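Local coordinates for protein pumilio homolog 23 (Arabidopsis thaliana, PDB 5WZJ) that binds RNA in a sequence-specific manner through pumilio repeats, recognising 18S rRNA, and probably regulates translation and mRNA stability, at residues 68-73 and 102-107; 55-60 and 90-94; 381-385 and 443-447; 395-400 and 446-451. All coordinates share one frame; numbering follows the deposited sequence.

Contact 1 (68-73 and 102-107); sequences LQTLLE and HVAESA. With nucleotides of chain B.
Gln69 and Glu73, one turn apart on helix 64-74, both reach the hydroxyl of Ser106 on helix 100-112. The amide NE2 of Gln69 gives a nearly straight bond to Ser106 OG (3.0 Å, 163° at the hydrogen), with the hydroxyl in the amide plane. Ser106 OG donates in turn to Glu73 OE1 at 2.7 Å, meeting that oxygen from above the carboxylate plane. With Gln69 CG beside the backbone N (chi1 -73°) and the chain extended beyond it, the amide reaches both Ser106 and G11 of chain B, whose N1 (2.8 Å) and N2 donate to Gln69 OE1. Glu105 OE1 grips N1 (2.7 Å) and N2 of G10 of chain B in the same way, while its OE2 pairs with Arg154. One face of the His102 ring lies against G11 with C5 over its centre, and N2 of G10 sits over the opposite face toward the rim. Apolar packing closes the side away from RNA, where Val103 CG1 meets Leu68 CD2 and Leu72 CD1, each at 3.7 Å. A leucine in place of Gln69 would probably leave the G11 Watson-Crick edge without its acceptor and Ser106 OG without its amide donor. The two axes run almost parallel, 8° apart, as in successive pumilio repeats: Gln69 on the first helix and Glu105 on the second read guanine edges, and His102 stacks between the bases.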
# COMPACT_ATOMS: atom_id res chain seq x y z
N LEU A 68 32.42 4.46 3.91
CA LEU A 68 32.14 5.37 2.80
C LEU A 68 30.70 5.85 2.84
O LEU A 68 30.43 7.03 2.56
CB LEU A 68 32.49 4.69 1.48
CG LEU A 68 32.43 5.50 0.18
CD1 LEU A 68 33.17 6.84 0.30
CD2 LEU A 68 33.01 4.67 -0.97
N GLN A 69 29.76 4.98 3.23
CA GLN A 69 28.37 5.41 3.42
C GLN A 69 28.29 6.54 4.43
O GLN A 69 27.58 7.54 4.22
CB GLN A 69 27.50 4.25 3.90
CG GLN A 69 27.17 3.22 2.84
CD GLN A 69 26.20 2.20 3.37
OE1 GLN A 69 26.60 1.13 3.84
NE2 GLN A 69 24.91 2.52 3.32
N THR A 70 28.97 6.38 5.57
CA THR A 70 29.00 7.41 6.59
C THR A 70 29.56 8.71 6.04
O THR A 70 29.00 9.79 6.28
CB THR A 70 29.82 6.94 7.79
OG1 THR A 70 29.27 5.71 8.28
CG2 THR A 70 29.81 7.99 8.91
N LEU A 71 30.66 8.64 5.28
CA LEU A 71 31.25 9.85 4.71
C LEU A 71 30.29 10.55 3.75
O LEU A 71 30.17 11.78 3.75
CB LEU A 71 32.55 9.49 3.99
CG LEU A 71 33.60 8.78 4.85
CD1 LEU A 71 34.81 8.46 4.02
CD2 LEU A 71 33.98 9.65 6.05
N LEU A 72 29.60 9.78 2.91
CA LEU A 72 28.74 10.40 1.90
C LEU A 72 27.53 11.07 2.53
O LEU A 72 27.08 12.11 2.05
CB LEU A 72 28.30 9.35 0.88
CG LEU A 72 29.41 8.87 -0.06
CD1 LEU A 72 28.98 7.63 -0.84
CD2 LEU A 72 29.79 9.99 -1.02
N GLU A 73 27.00 10.50 3.61
CA GLU A 73 25.86 11.10 4.29
C GLU A 73 26.26 12.20 5.27
O GLU A 73 25.38 12.91 5.76
CB GLU A 73 25.04 10.01 5.00
CG GLU A 73 24.26 9.04 4.04
CD GLU A 73 23.90 7.67 4.67
OE1 GLU A 73 23.32 6.80 3.97
OE2 GLU A 73 24.22 7.46 5.88
N HIS A 102 24.92 -0.15 -1.63
CA HIS A 102 24.50 0.68 -0.51
C HIS A 102 25.29 1.99 -0.46
O HIS A 102 24.76 3.01 -0.02
CB HIS A 102 24.65 -0.12 0.80
CG HIS A 102 23.86 -1.40 0.79
ND1 HIS A 102 22.55 -1.47 1.22
CD2 HIS A 102 24.17 -2.64 0.35
CE1 HIS A 102 22.09 -2.70 1.05
NE2 HIS A 102 23.06 -3.43 0.52
N VAL A 103 26.54 1.97 -0.93
CA VAL A 103 27.30 3.20 -1.11
C VAL A 103 26.62 4.09 -2.16
O VAL A 103 26.46 5.30 -1.96
CB VAL A 103 28.75 2.88 -1.52
CG1 VAL A 103 29.47 4.15 -1.95
CG2 VAL A 103 29.51 2.16 -0.37
N ALA A 104 26.25 3.50 -3.30
CA ALA A 104 25.55 4.27 -4.33
C ALA A 104 24.24 4.87 -3.78
O ALA A 104 23.93 6.03 -4.04
CB ALA A 104 25.27 3.38 -5.54
N GLU A 105 23.49 4.09 -3.01
CA GLU A 105 22.23 4.62 -2.48
C GLU A 105 22.47 5.68 -1.41
O GLU A 105 21.67 6.61 -1.28
CB GLU A 105 21.37 3.48 -1.92
CG GLU A 105 20.74 2.58 -2.99
CD GLU A 105 19.67 1.66 -2.39
OE1 GLU A 105 19.93 0.45 -2.25
OE2 GLU A 105 18.57 2.15 -2.04
N SER A 106 23.56 5.55 -0.64
CA SER A 106 23.90 6.61 0.32
C SER A 106 24.23 7.90 -0.41
O SER A 106 23.89 8.99 0.06
CB SER A 106 25.07 6.17 1.21
OG SER A 106 24.63 5.27 2.22
N ALA A 107 24.88 7.81 -1.58
CA ALA A 107 25.14 9.01 -2.36
C ALA A 107 23.83 9.66 -2.80
O ALA A 107 23.69 10.89 -2.74
CB ALA A 107 26.01 8.70 -3.58
P G B 11 22.95 -10.25 0.06
OP1 G B 11 23.00 -10.81 -1.32
OP2 G B 11 22.52 -11.09 1.19
O5' G B 11 24.41 -9.68 0.31
C5' G B 11 24.90 -9.39 1.61
C4' G B 11 26.11 -8.50 1.50
O4' G B 11 25.66 -7.12 1.43
C3' G B 11 27.10 -8.57 2.66
O3' G B 11 28.42 -8.30 2.17
C2' G B 11 26.66 -7.41 3.52
O2' G B 11 27.67 -6.92 4.39
C1' G B 11 26.27 -6.38 2.45
N9 G B 11 25.34 -5.36 2.95
C8 G B 11 24.05 -5.56 3.42
N7 G B 11 23.50 -4.45 3.87
C5 G B 11 24.48 -3.48 3.70
C6 G B 11 24.47 -2.09 4.00
O6 G B 11 23.56 -1.43 4.50
N1 G B 11 25.69 -1.48 3.68
C2 G B 11 26.77 -2.12 3.12
N2 G B 11 27.86 -1.37 2.86
N3 G B 11 26.79 -3.41 2.82
C4 G B 11 25.63 -4.03 3.14
P G B 10 16.32 -10.23 -0.10
OP1 G B 10 16.54 -11.65 0.23
OP2 G B 10 15.58 -9.33 0.81
O5' G B 10 17.73 -9.53 -0.32
C5' G B 10 18.67 -10.02 -1.28
C4' G B 10 19.93 -9.18 -1.25
O4' G B 10 19.60 -7.83 -1.67
C3' G B 10 20.59 -9.05 0.12
O3' G B 10 22.01 -8.94 -0.01
C2' G B 10 20.05 -7.72 0.62
O2' G B 10 20.86 -7.08 1.59
C1' G B 10 19.99 -6.92 -0.67
N9 G B 10 19.04 -5.81 -0.58
C8 G B 10 17.79 -5.88 0.01
N7 G B 10 17.20 -4.72 0.04
C5 G B 10 18.11 -3.84 -0.53
C6 G B 10 18.02 -2.45 -0.78
O6 G B 10 17.07 -1.70 -0.52
N1 G B 10 19.16 -1.94 -1.38
C2 G B 10 20.27 -2.68 -1.73
N2 G B 10 21.28 -2.02 -2.32
N3 G B 10 20.36 -3.98 -1.50
C4 G B 10 19.26 -4.49 -0.91

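Contact 2 (55-60 and 90-94); sequences EYEIAT and VFPAI
The Tyr56 ring leans toward helix 91-95, with Ala93 CB approaching CE1 obliquely at 3.8 Å and Ile94 CG1 approaching CD1, also obliquely. Thr60 OG1 lies over one face of the ring, displaced toward its rim, and in the ring plane the edge meets Glu57 OE2 and the carbonyl carbon of Ala93. Tyr56 CG is anti to the backbone N (chi1 172°), which carries the ring alongside Ala93 and Ile94; the Tyr56 and Ile94 side chains run antiparallel past one another. Thr60 OG1 bonds back to Tyr56 O at 2.7 Å, tilted 30° from the carbonyl plane, while Thr60 N reaches the same oxygen from the other face. Two donors thus grip this carbonyl. Across the contact the joining is apolar. Ile94 lays CG1 on Tyr56 CA (4.0 Å) and sends CD1 deeper, to Glu55 O and to Ala59 CB, each at 3.9 Å. Val90, at the N-cap position of helix 91-95, adds CG2 beside Tyr56 CB at 4.2 Å. These two short helices belong to the first and second pumilio repeats. Helix 64-74 lies under the first, where Leu68 touches Ile58 and Ala59; helix 77-87 meets Glu55 through Phe83; and helix 121-137 packs on the far flank of the second, where Ile131 and Ile135 touch Phe91.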
# COMPACT_ATOMS: atom_id res chain seq x y z
N GLU A 55 37.55 4.60 -6.42
CA GLU A 55 36.18 4.59 -5.95
C GLU A 55 35.59 3.18 -5.96
O GLU A 55 34.92 2.77 -5.01
CB GLU A 55 35.34 5.53 -6.81
CG GLU A 55 35.70 7.01 -6.63
CD GLU A 55 36.86 7.47 -7.52
OE1 GLU A 55 37.51 6.63 -8.18
OE2 GLU A 55 37.10 8.69 -7.55
N TYR A 56 35.84 2.41 -7.02
CA TYR A 56 35.23 1.08 -7.11
C TYR A 56 35.77 0.17 -6.01
O TYR A 56 35.00 -0.54 -5.34
CB TYR A 56 35.47 0.44 -8.48
CG TYR A 56 35.01 -1.01 -8.50
CD1 TYR A 56 33.67 -1.33 -8.64
CD2 TYR A 56 35.92 -2.06 -8.34
CE1 TYR A 56 33.24 -2.65 -8.64
CE2 TYR A 56 35.50 -3.38 -8.34
CZ TYR A 56 34.16 -3.67 -8.49
OH TYR A 56 33.71 -4.96 -8.48
N GLU A 57 37.10 0.16 -5.84
CA GLU A 57 37.72 -0.73 -4.86
C GLU A 57 37.25 -0.40 -3.45
O GLU A 57 36.97 -1.29 -2.66
CB GLU A 57 39.25 -0.61 -4.95
CG GLU A 57 39.88 -1.12 -6.24
CD GLU A 57 39.53 -0.30 -7.48
OE1 GLU A 57 39.20 0.90 -7.34
OE2 GLU A 57 39.56 -0.87 -8.59
N ILE A 58 37.15 0.89 -3.13
CA ILE A 58 36.76 1.24 -1.77
C ILE A 58 35.27 1.01 -1.54
O ILE A 58 34.86 0.48 -0.50
CB ILE A 58 37.19 2.68 -1.46
CG1 ILE A 58 38.72 2.74 -1.41
CG2 ILE A 58 36.57 3.14 -0.12
CD1 ILE A 58 39.30 4.10 -1.60
N ALA A 59 34.44 1.38 -2.52
CA ALA A 59 32.99 1.28 -2.33
C ALA A 59 32.52 -0.17 -2.30
O ALA A 59 31.46 -0.47 -1.73
CB ALA A 59 32.26 2.02 -3.45
N THR A 60 33.25 -1.08 -2.93
CA THR A 60 32.85 -2.48 -2.92
C THR A 60 33.58 -3.28 -1.85
O THR A 60 33.38 -4.50 -1.76
CB THR A 60 33.08 -3.12 -4.29
OG1 THR A 60 34.47 -3.07 -4.61
CG2 THR A 60 32.27 -2.37 -5.38
N VAL A 90 32.48 4.37 -13.00
CA VAL A 90 32.37 3.06 -12.37
C VAL A 90 31.09 2.92 -11.58
O VAL A 90 30.89 1.91 -10.89
CB VAL A 90 33.60 2.75 -11.49
CG1 VAL A 90 34.87 2.74 -12.36
CG2 VAL A 90 33.73 3.77 -10.37
N PHE A 91 30.20 3.92 -11.66
CA PHE A 91 28.96 3.86 -10.89
C PHE A 91 28.13 2.60 -11.17
O PHE A 91 27.65 1.99 -10.20
CB PHE A 91 28.14 5.13 -11.14
CG PHE A 91 26.91 5.24 -10.28
CD1 PHE A 91 25.71 4.67 -10.67
CD2 PHE A 91 26.95 5.94 -9.09
CE1 PHE A 91 24.58 4.78 -9.88
CE2 PHE A 91 25.83 6.05 -8.29
CZ PHE A 91 24.64 5.48 -8.68
N PRO A 92 27.94 2.15 -12.42
CA PRO A 92 27.17 0.90 -12.63
C PRO A 92 27.78 -0.31 -11.95
O PRO A 92 27.04 -1.12 -11.38
CB PRO A 92 27.15 0.75 -14.16
CG PRO A 92 27.31 2.14 -14.67
CD PRO A 92 28.28 2.79 -13.71
N ALA A 93 29.11 -0.46 -12.00
CA ALA A 93 29.75 -1.56 -11.29
C ALA A 93 29.61 -1.41 -9.77
O ALA A 93 29.38 -2.40 -9.06
CB ALA A 93 31.23 -1.64 -11.68
N ILE A 94 29.74 -0.20 -9.25
CA ILE A 94 29.48 0.01 -7.82
C ILE A 94 28.05 -0.37 -7.49
O ILE A 94 27.79 -1.14 -6.55
CB ILE A 94 29.79 1.47 -7.42
CG1 ILE A 94 31.30 1.73 -7.42
CG2 ILE A 94 29.19 1.75 -6.01
CD1 ILE A 94 31.68 3.19 -7.16

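Contact 3 (381-385 and 443-447)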
# COMPACT_ATOMS: atom_id res chain seq x y z
N CYS A 381 -24.27 -6.96 -4.12
CA CYS A 381 -24.57 -7.33 -2.73
C CYS A 381 -25.34 -8.65 -2.66
O CYS A 381 -25.04 -9.50 -1.82
CB CYS A 381 -25.38 -6.22 -2.07
SG CYS A 381 -24.52 -4.63 -1.89
N GLU A 382 -26.31 -8.84 -3.55
CA GLU A 382 -27.10 -10.07 -3.52
C GLU A 382 -26.29 -11.26 -3.99
O GLU A 382 -26.44 -12.37 -3.46
CB GLU A 382 -28.38 -9.93 -4.36
CG GLU A 382 -29.43 -9.03 -3.71
CD GLU A 382 -29.87 -9.53 -2.34
OE1 GLU A 382 -29.94 -10.78 -2.16
OE2 GLU A 382 -30.13 -8.68 -1.45
N ALA A 383 -25.42 -11.07 -4.99
CA ALA A 383 -24.57 -12.16 -5.44
C ALA A 383 -23.65 -12.63 -4.32
O ALA A 383 -23.38 -13.83 -4.18
CB ALA A 383 -23.76 -11.74 -6.67
N LEU A 384 -23.15 -11.70 -3.50
CA LEU A 384 -22.29 -12.08 -2.38
C LEU A 384 -23.06 -12.91 -1.36
O LEU A 384 -22.56 -13.94 -0.89
CB LEU A 384 -21.70 -10.83 -1.72
CG LEU A 384 -20.88 -11.14 -0.46
CD1 LEU A 384 -19.70 -12.09 -0.76
CD2 LEU A 384 -20.38 -9.85 0.21
N VAL A 385 -24.29 -12.49 -1.01
CA VAL A 385 -25.09 -13.28 -0.07
C VAL A 385 -25.28 -14.70 -0.58
O VAL A 385 -25.07 -15.68 0.15
CB VAL A 385 -26.46 -12.63 0.19
CG1 VAL A 385 -27.25 -13.49 1.17
CG2 VAL A 385 -26.31 -11.20 0.72
N HIS A 443 -29.83 -1.51 -0.37
CA HIS A 443 -29.13 -2.58 -1.06
C HIS A 443 -28.62 -3.67 -0.14
O HIS A 443 -28.16 -4.71 -0.63
CB HIS A 443 -27.95 -2.02 -1.87
CG HIS A 443 -28.35 -1.03 -2.91
ND1 HIS A 443 -29.46 -1.19 -3.70
CD2 HIS A 443 -27.80 0.15 -3.28
CE1 HIS A 443 -29.57 -0.16 -4.52
NE2 HIS A 443 -28.57 0.67 -4.28
N ILE A 444 -28.67 -3.46 1.17
CA ILE A 444 -27.93 -4.31 2.08
C ILE A 444 -28.78 -4.73 3.27
O ILE A 444 -28.25 -5.00 4.36
CB ILE A 444 -26.64 -3.61 2.56
CG1 ILE A 444 -27.00 -2.29 3.25
CG2 ILE A 444 -25.70 -3.35 1.36
CD1 ILE A 444 -25.85 -1.64 4.01
N GLN A 445 -30.10 -4.79 3.09
CA GLN A 445 -30.96 -5.23 4.19
C GLN A 445 -30.54 -6.58 4.79
O GLN A 445 -30.54 -6.70 6.02
CB GLN A 445 -32.43 -5.24 3.73
CG GLN A 445 -32.99 -3.82 3.56
CD GLN A 445 -33.02 -3.06 4.88
OE1 GLN A 445 -33.75 -3.45 5.80
NE2 GLN A 445 -32.24 -1.98 5.00
N PRO A 446 -30.17 -7.60 4.01
CA PRO A 446 -29.72 -8.85 4.64
C PRO A 446 -28.51 -8.66 5.55
O PRO A 446 -28.39 -9.36 6.57
CB PRO A 446 -29.37 -9.75 3.45
CG PRO A 446 -30.11 -9.17 2.28
CD PRO A 446 -30.18 -7.70 2.54
N TYR A 447 -27.60 -7.73 5.22
CA TYR A 447 -26.42 -7.54 6.05
C TYR A 447 -26.77 -6.82 7.35
O TYR A 447 -26.27 -7.19 8.42
CB TYR A 447 -25.34 -6.75 5.29
CG TYR A 447 -24.88 -7.45 4.04
CD1 TYR A 447 -25.59 -7.32 2.85
CD2 TYR A 447 -23.74 -8.26 4.05
CE1 TYR A 447 -25.18 -7.95 1.70
CE2 TYR A 447 -23.32 -8.91 2.88
CZ TYR A 447 -24.05 -8.74 1.71
OH TYR A 447 -23.67 -9.37 0.54
O HOH W 1 -28.14 -7.24 -0.19
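His443 opens the contact through its backbone: its carbonyl O lies 3.5 Å from Cys381 CB and accepts a bond from a water at 2.6 Å. The same water donates to Glu382 OE2 at 2.8 Å, bridging the two segments, while the other carboxylate oxygen, OE1, is held by a salt bridge to Arg395. Next, Ile444, at the N-cap position of helix 445-453, turns CG2 onto Cys381 SG at 3.7 Å. Pro446 then sets its ring across the bent side chain of Glu382, CG lying 3.8 Å from OE2, and its CB also touches Val385 CG2. Tyr447 comes last. With CG beside the backbone N (chi1 -61°), its ring extends to helix 377-388, and OH donates to Cys381 O at 2.7 Å, in the carbonyl plane and on a lone pair, with a C=O...donor angle of 133°. That carbonyl also accepts from Val385 N, one turn on in the helix. Val385 CG2 comes obliquely to the ring, 3.5 Å from CZ, and Leu384 brings CD2 near CE2, its side chain crossing the tyrosine at about a right angle. A phenylalanine in place of Tyr447 would keep the ring but would probably leave Cys381 O without its tyrosine donor. Within this helix packing of the NOP9-like PUF repeat domain, about 12 Å from the nearest RNA atom, the phenol is a polar end on an otherwise hydrophobic wedge: its buried oxygen is satisfied by a helix carbonyl, which probably helps hold the ring between Leu384 and Val385, while the more polar rim is spanned by water.

Contact 4 (395-400 and 446-451); sequences RISILP and PYITSL
Ser450 OG makes two hydrogen bonds to the backbone of segment 395-400, donating to Ile396 O at 2.7 Å and accepting from Leu399 N at 3.1 Å. The first approaches from above the Ile396 carbonyl plane, 51° out of it; the second is close to straight, 163° at the hydrogen. With OG anti to the backbone N (chi1 177°), the hydroxyl points into the turn entering helix 398-403. A water adds a link, donating to Arg395 O at 2.7 Å and to Pro446 O at 3.0 Å. The Arg395 side chain runs beside Pro446, pointing the same way, with NH1 of its guanidinium obliquely near CG, while that nitrogen is held by Glu382. Ile398 CG2 presses on Ser450 CB at 3.4 Å, tighter than usual, and its CG1 lies by Tyr447 CE2. Leu399 CD2 lies at the Tyr447 ring edge, near its plane, and 3.4 Å from Tyr447 O; its CG rests on Leu451 CB at 3.8 Å. Toward solvent, the Ile396 and Thr449 side chains cross at about a right angle, CD1 touching CG2. This is helix packing within the NOP9-like PUF repeat domain, about 12 Å from the nearest RNA atom. One small side chain serves main-chain groups at the start of a helix as both donor and acceptor, so a buried hydroxyl is satisfied twice over, consistent with the close approach of helix 445-453 to this turn.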
# COMPACT_ATOMS: atom_id res chain seq x y z
N ARG A 395 -29.16 -17.49 5.24
CA ARG A 395 -28.86 -16.09 4.96
C ARG A 395 -28.72 -15.25 6.23
O ARG A 395 -28.01 -14.23 6.21
CB ARG A 395 -29.93 -15.48 4.05
CG ARG A 395 -29.87 -16.01 2.62
CD ARG A 395 -31.10 -15.62 1.83
NE ARG A 395 -31.16 -14.20 1.51
CZ ARG A 395 -30.63 -13.67 0.41
NH1 ARG A 395 -30.75 -12.36 0.18
NH2 ARG A 395 -29.98 -14.44 -0.47
N ILE A 396 -29.36 -15.65 7.33
CA ILE A 396 -29.21 -14.91 8.59
C ILE A 396 -27.77 -14.95 9.09
O ILE A 396 -27.36 -14.12 9.90
CB ILE A 396 -30.20 -15.46 9.65
CG1 ILE A 396 -30.25 -14.56 10.89
CG2 ILE A 396 -29.81 -16.87 10.04
CD1 ILE A 396 -30.89 -13.20 10.64
N SER A 397 -26.97 -15.89 8.58
CA SER A 397 -25.59 -16.06 9.03
C SER A 397 -24.58 -15.38 8.10
O SER A 397 -23.38 -15.69 8.18
CB SER A 397 -25.27 -17.55 9.16
OG SER A 397 -26.01 -18.10 10.24
N ILE A 398 -25.02 -14.47 7.24
CA ILE A 398 -24.08 -13.89 6.29
C ILE A 398 -22.95 -13.16 7.02
O ILE A 398 -21.78 -13.26 6.63
CB ILE A 398 -24.83 -12.98 5.28
CG1 ILE A 398 -23.84 -12.36 4.29
CG2 ILE A 398 -25.60 -11.92 5.99
CD1 ILE A 398 -23.10 -13.38 3.45
N LEU A 399 -23.27 -12.44 8.11
CA LEU A 399 -22.22 -11.71 8.81
C LEU A 399 -21.22 -12.64 9.45
O LEU A 399 -20.00 -12.50 9.18
CB LEU A 399 -22.85 -10.74 9.83
CG LEU A 399 -22.55 -9.25 9.60
CD1 LEU A 399 -21.04 -8.97 9.56
CD2 LEU A 399 -23.23 -8.77 8.30
N PRO A 400 -21.58 -13.61 10.31
CA PRO A 400 -20.57 -14.51 10.87
C PRO A 400 -19.71 -15.20 9.83
O PRO A 400 -18.50 -15.35 10.03
CB PRO A 400 -21.39 -15.53 11.67
CG PRO A 400 -22.66 -14.84 12.00
CD PRO A 400 -22.93 -13.92 10.83
N PRO A 446 -30.17 -7.60 4.01
CA PRO A 446 -29.72 -8.85 4.64
C PRO A 446 -28.51 -8.66 5.55
O PRO A 446 -28.39 -9.36 6.57
CB PRO A 446 -29.37 -9.75 3.45
CG PRO A 446 -30.11 -9.17 2.28
CD PRO A 446 -30.18 -7.70 2.54
N TYR A 447 -27.60 -7.73 5.22
CA TYR A 447 -26.42 -7.54 6.05
C TYR A 447 -26.77 -6.82 7.35
O TYR A 447 -26.27 -7.19 8.42
CB TYR A 447 -25.34 -6.75 5.29
CG TYR A 447 -24.88 -7.45 4.04
CD1 TYR A 447 -25.59 -7.32 2.85
CD2 TYR A 447 -23.74 -8.26 4.05
CE1 TYR A 447 -25.18 -7.95 1.70
CE2 TYR A 447 -23.32 -8.91 2.88
CZ TYR A 447 -24.05 -8.74 1.71
OH TYR A 447 -23.67 -9.37 0.54
N ILE A 448 -27.63 -5.80 7.26
CA ILE A 448 -28.05 -5.06 8.45
C ILE A 448 -28.80 -5.98 9.40
O ILE A 448 -28.58 -5.97 10.62
CB ILE A 448 -28.90 -3.84 8.06
CG1 ILE A 448 -28.06 -2.81 7.31
CG2 ILE A 448 -29.54 -3.21 9.29
CD1 ILE A 448 -28.90 -1.77 6.56
N THR A 449 -29.73 -6.78 8.86
CA THR A 449 -30.48 -7.70 9.71
C THR A 449 -29.56 -8.74 10.34
O THR A 449 -29.65 -9.01 11.55
CB THR A 449 -31.60 -8.38 8.90
OG1 THR A 449 -32.66 -7.43 8.68
CG2 THR A 449 -32.15 -9.58 9.66
N SER A 450 -28.63 -9.29 9.56
CA SER A 450 -27.74 -10.32 10.08
C SER A 450 -26.83 -9.76 11.17
O SER A 450 -26.62 -10.40 12.21
CB SER A 450 -26.91 -10.92 8.94
OG SER A 450 -25.97 -11.88 9.42
N LEU A 451 -26.27 -8.57 10.94
CA LEU A 451 -25.37 -7.99 11.95
C LEU A 451 -26.13 -7.64 13.22
O LEU A 451 -25.67 -7.94 14.33
CB LEU A 451 -24.68 -6.74 11.40
CG LEU A 451 -23.75 -6.02 12.41
CD1 LEU A 451 -22.52 -6.87 12.73
CD2 LEU A 451 -23.30 -4.65 11.91
O HOH W 2 -29.58 -12.08 6.43

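In the fold
The four contacts form two pairs on opposite sides of the chain's centre. Contacts 1 and 2, centres 12 Å apart, come first and interleave along the chain: helices 55-59 and 64-74 belong to the first pumilio repeat, 91-95 and 100-112 to the second, so each contact joins the same two repeats at a different level, contact 1 on the RNA. Leu68 and Val103 touch Ala59 between them. Contacts 3 and 4 follow, 9 Å apart, sharing Pro446 and Tyr447 on helix 445-453, which packs on helices 377-388 and 398-403; Glu382 and Arg395 tie them. Contacts 1 and 3 lie about 56 Å apart between centres, consistent with local helix packing building an extended superhelix.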